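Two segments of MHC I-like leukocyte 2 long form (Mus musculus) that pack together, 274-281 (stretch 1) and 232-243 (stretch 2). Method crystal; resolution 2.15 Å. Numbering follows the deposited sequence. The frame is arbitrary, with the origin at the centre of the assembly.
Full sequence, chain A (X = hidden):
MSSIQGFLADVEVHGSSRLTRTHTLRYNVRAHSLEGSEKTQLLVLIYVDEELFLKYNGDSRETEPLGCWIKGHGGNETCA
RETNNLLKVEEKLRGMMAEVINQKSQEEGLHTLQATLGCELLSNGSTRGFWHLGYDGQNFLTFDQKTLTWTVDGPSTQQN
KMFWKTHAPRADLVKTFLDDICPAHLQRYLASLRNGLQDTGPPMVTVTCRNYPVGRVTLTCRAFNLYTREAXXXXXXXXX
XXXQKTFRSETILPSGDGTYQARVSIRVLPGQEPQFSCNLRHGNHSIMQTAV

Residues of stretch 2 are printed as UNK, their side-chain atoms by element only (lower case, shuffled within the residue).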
# COMPACT_ATOMS: atom_id res chain seq x y z
N PRO A 274 -12.67 -17.31 -4.33
CA PRO A 274 -12.82 -17.26 -2.86
C PRO A 274 -11.51 -17.20 -2.07
O PRO A 274 -11.52 -16.73 -0.94
CB PRO A 274 -13.57 -18.56 -2.54
CG PRO A 274 -14.38 -18.82 -3.75
CD PRO A 274 -13.53 -18.36 -4.91
N GLN A 275 -10.41 -17.67 -2.65
CA GLN A 275 -9.13 -17.69 -1.95
C GLN A 275 -8.50 -16.30 -1.82
O GLN A 275 -7.57 -16.12 -1.05
CB GLN A 275 -8.14 -18.61 -2.68
CG GLN A 275 -8.59 -20.05 -2.79
CD GLN A 275 -7.57 -20.90 -3.53
OE1 GLN A 275 -6.37 -20.77 -3.33
NE2 GLN A 275 -8.06 -21.79 -4.39
N PHE A 276 -9.01 -15.33 -2.57
CA PHE A 276 -8.34 -14.04 -2.68
C PHE A 276 -9.12 -12.89 -2.04
O PHE A 276 -10.31 -12.73 -2.27
CB PHE A 276 -8.05 -13.73 -4.15
CG PHE A 276 -7.03 -14.65 -4.77
CD1 PHE A 276 -7.43 -15.86 -5.32
CD2 PHE A 276 -5.69 -14.31 -4.80
CE1 PHE A 276 -6.50 -16.72 -5.88
CE2 PHE A 276 -4.76 -15.16 -5.36
CZ PHE A 276 -5.16 -16.37 -5.90
N SER A 277 -8.41 -12.09 -1.25
CA SER A 277 -9.01 -10.91 -0.63
C SER A 277 -8.15 -9.69 -0.90
O SER A 277 -6.92 -9.79 -0.97
CB SER A 277 -9.16 -11.12 0.88
OG SER A 277 -9.89 -12.30 1.16
N CYS A 278 -8.80 -8.54 -1.07
CA CYS A 278 -8.09 -7.28 -1.26
C CYS A 278 -8.13 -6.44 0.01
O CYS A 278 -9.19 -6.25 0.60
CB CYS A 278 -8.71 -6.48 -2.42
SG CYS A 278 -7.83 -4.95 -2.78
N ASN A 279 -6.98 -5.92 0.42
CA ASN A 279 -6.91 -5.14 1.65
C ASN A 279 -6.39 -3.73 1.39
O ASN A 279 -5.27 -3.54 0.90
CB ASN A 279 -6.02 -5.85 2.68
CG ASN A 279 -5.99 -5.15 4.02
OD1 ASN A 279 -5.04 -5.31 4.80
ND2 ASN A 279 -7.03 -4.36 4.31
N LEU A 280 -7.22 -2.74 1.71
CA LEU A 280 -6.84 -1.35 1.56
C LEU A 280 -6.37 -0.75 2.88
O LEU A 280 -7.02 -0.91 3.91
CB LEU A 280 -8.02 -0.52 1.03
CG LEU A 280 -7.83 1.00 1.15
CD1 LEU A 280 -6.83 1.53 0.12
CD2 LEU A 280 -9.17 1.75 1.05
N ARG A 281 -5.23 -0.07 2.84
CA ARG A 281 -4.81 0.78 3.94
C ARG A 281 -4.82 2.24 3.48
O ARG A 281 -4.18 2.59 2.48
CB ARG A 281 -3.42 0.39 4.45
CG ARG A 281 -2.72 1.48 5.26
CD ARG A 281 -3.28 1.56 6.67
NE ARG A 281 -2.74 2.70 7.42
CZ ARG A 281 -1.56 2.70 8.04
NH1 ARG A 281 -0.78 1.62 8.00
NH2 ARG A 281 -1.15 3.78 8.69
N UNK A 232 -2.30 2.04 0.19
CA UNK A 232 -1.73 0.79 -0.26
C UNK A 232 -2.83 -0.23 -0.48
O UNK A 232 -3.77 -0.34 0.31
c UNK A 232 -0.70 0.21 0.74
o UNK A 232 -1.35 -0.09 1.98
c UNK A 232 0.43 1.20 0.99
N UNK A 233 -2.71 -0.97 -1.58
CA UNK A 233 -3.60 -2.08 -1.87
C UNK A 233 -2.78 -3.35 -1.96
O UNK A 233 -1.70 -3.36 -2.56
c UNK A 233 -4.37 -1.86 -3.18
c UNK A 233 -6.67 -1.38 -2.29
c UNK A 233 -5.53 -0.87 -3.18
c UNK A 233 -6.03 -0.66 -4.60
N UNK A 234 -3.28 -4.42 -1.36
CA UNK A 234 -2.59 -5.70 -1.43
C UNK A 234 -3.60 -6.81 -1.70
O UNK A 234 -4.67 -6.85 -1.09
c UNK A 234 -1.18 -7.40 -0.19
c UNK A 234 -1.79 -6.01 -0.14
c UNK A 234 -2.67 -5.86 1.09
N UNK A 235 -3.28 -7.69 -2.65
CA UNK A 235 -4.04 -8.90 -2.85
C UNK A 235 -3.47 -9.99 -1.96
O UNK A 235 -2.25 -10.20 -1.93
c UNK A 235 -7.27 -9.93 -4.32
c UNK A 235 -6.50 -9.04 -5.08
c UNK A 235 -8.53 -8.27 -6.23
c UNK A 235 -8.63 -9.97 -4.52
c UNK A 235 -4.97 -7.76 -6.09
c UNK A 235 -7.15 -8.23 -6.03
c UNK A 235 -5.10 -8.73 -5.14
n UNK A 235 -6.20 -7.45 -6.63
c UNK A 235 -9.25 -9.16 -5.47
c UNK A 235 -4.02 -9.34 -4.32
N UNK A 236 -4.34 -10.67 -1.22
CA UNK A 236 -3.92 -11.68 -0.27
C UNK A 236 -4.46 -13.05 -0.67
O UNK A 236 -5.63 -13.19 -0.99
c UNK A 236 -2.41 -10.16 2.12
c UNK A 236 -4.69 -9.64 2.97
c UNK A 236 -4.40 -11.33 1.14
c UNK A 236 -3.87 -10.03 1.75
N UNK A 237 -3.59 -14.06 -0.65
CA UNK A 237 -4.02 -15.43 -0.84
C UNK A 237 -3.67 -16.23 0.41
O UNK A 237 -2.49 -16.39 0.73
c UNK A 237 -3.37 -16.06 -2.07
n UNK A 237 -3.98 -19.14 -3.97
o UNK A 237 -2.28 -17.69 -4.14
c UNK A 237 -3.64 -17.55 -2.18
c UNK A 237 -3.24 -18.13 -3.52
N UNK A 238 -4.70 -16.70 1.10
CA UNK A 238 -4.53 -17.38 2.39
C UNK A 238 -3.66 -16.55 3.33
O UNK A 238 -2.70 -17.06 3.91
o UNK A 238 -4.22 -20.39 0.47
c UNK A 238 -3.94 -18.77 2.20
o UNK A 238 -6.03 -19.60 1.42
c UNK A 238 -4.79 -19.65 1.30
N UNK A 239 -3.98 -15.27 3.46
CA UNK A 239 -3.28 -14.38 4.37
C UNK A 239 -1.93 -13.90 3.87
O UNK A 239 -1.27 -13.10 4.54
N UNK A 240 -1.52 -14.37 2.70
CA UNK A 240 -0.20 -14.04 2.17
C UNK A 240 -0.30 -13.11 0.96
O UNK A 240 -1.08 -13.36 0.05
c UNK A 240 1.37 -15.93 2.94
c UNK A 240 1.34 -16.92 5.24
c UNK A 240 0.50 -16.34 4.12
n UNK A 240 0.51 -17.27 6.43
c UNK A 240 0.56 -15.31 1.80
N UNK A 241 0.51 -12.04 0.95
CA UNK A 241 0.47 -11.06 -0.14
C UNK A 241 0.98 -11.65 -1.45
O UNK A 241 2.08 -12.21 -1.50
c UNK A 241 2.29 -10.59 1.34
c UNK A 241 1.39 -9.94 0.35
c UNK A 241 1.50 -11.69 1.98
N UNK A 242 0.18 -11.54 -2.51
CA UNK A 242 0.57 -12.06 -3.81
C UNK A 242 0.80 -10.91 -4.78
O UNK A 242 1.52 -11.06 -5.77
c UNK A 242 -0.48 -13.03 -4.38
c UNK A 242 -0.51 -14.31 -3.56
c UNK A 242 -1.85 -12.38 -4.41
N UNK A 243 0.18 -9.78 -4.50
CA UNK A 243 0.45 -8.54 -5.22
C UNK A 243 0.23 -7.37 -4.28
O UNK A 243 -0.74 -7.35 -3.52
n UNK A 243 1.40 -7.51 -9.09
c UNK A 243 -0.44 -8.42 -6.46
c UNK A 243 1.23 -7.07 -7.85
c UNK A 243 -0.19 -7.16 -7.29
o UNK A 243 2.15 -6.63 -7.16
O HOH W 1 -2.75 -2.52 1.96
O HOH W 2 -7.43 -14.23 1.06

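Position 232 carries one carbon bearing one oxygen and one carbon, a beta-branched hydroxyl, hence Thr232. Its OG1 lies 3.3 Å from Arg281 CB and 2.8 Å from water 1, which donates to Asn279 O at 2.9 Å.

Position 233 has four carbons forked at the second, and one terminal carbon reaches Cys278 SG at 3.8 Å. The gamma fork gives leucine; that atom, Leu233 CD2, also lies 3.7 Å from Leu280 CB.

Position 234 has three carbons, branched at the first, with one tip 3.7 Å from Asn279 CB: Val234, the tip being CG1.

Position 235 holds one carbon followed by fused five- and six-membered rings containing eight carbons and one nitrogen, an indole, so Trp235. Cys278 CB sits 4.0 Å from the centroid of the six-membered ring and 5° off its normal, a CH-pi contact over the face. Phe276 CB adds apolar packing 3.8 Å from Trp235 CZ3.

Position 236 again shows four carbons forked at the second, but on the face shared with Ser277 and Asn279. It is Leu236, whose CD1 approaches Asn279 CB at 4.0 Å.

Position 237 has three carbons, the third bearing one oxygen and one nitrogen, a terminal amide: Gln237. Its NE2 donates to Gln275 OE1 at 3.0 Å, while its CG lies over one face of the Phe276 ring.

Position 238 has two carbons, the second bearing two oxygens, a carboxylate: Asp238. Its OD2 remains 4.4 Å from Gln275 OE1.

Position 239 has no side-chain atoms and is Gly239; its phi of 77° suits glycine in the type I' turn from Gln237 to position 240.

Position 240, four carbons in a row ending in nitrogen, is Lys240, out of reach of stretch 1. Position 241 closes three carbons onto its own backbone N: Pro241, also remote.

Position 242 has one carbon carrying two, hence Val242; its CG2 meets the edge of the Phe276 ring, 4.1 Å from CE2. Position 243, three carbons ending in an oxygen and a nitrogen, is Gln243, which makes no contact with stretch 1.

The contact is an antiparallel strand pairing, with axes at 154°. Ser277 with Leu236, Asn279 with Val234 and Arg281 with Thr232 each exchange two backbone hydrogen bonds. The shortest runs from Leu236 N to Ser277 O at 2.7 Å. The longest runs from Val234 N to Asn279 O at 3.1 Å. The intervening pairs place Phe276, Cys278 and Leu280 on one face with Gln237, Trp235 and Leu233, where apolar packing reinforces the backbone ladder. Together the stretches bury 777 Å².

Stretch 2 232-243: TLVWLQDGKPVQ
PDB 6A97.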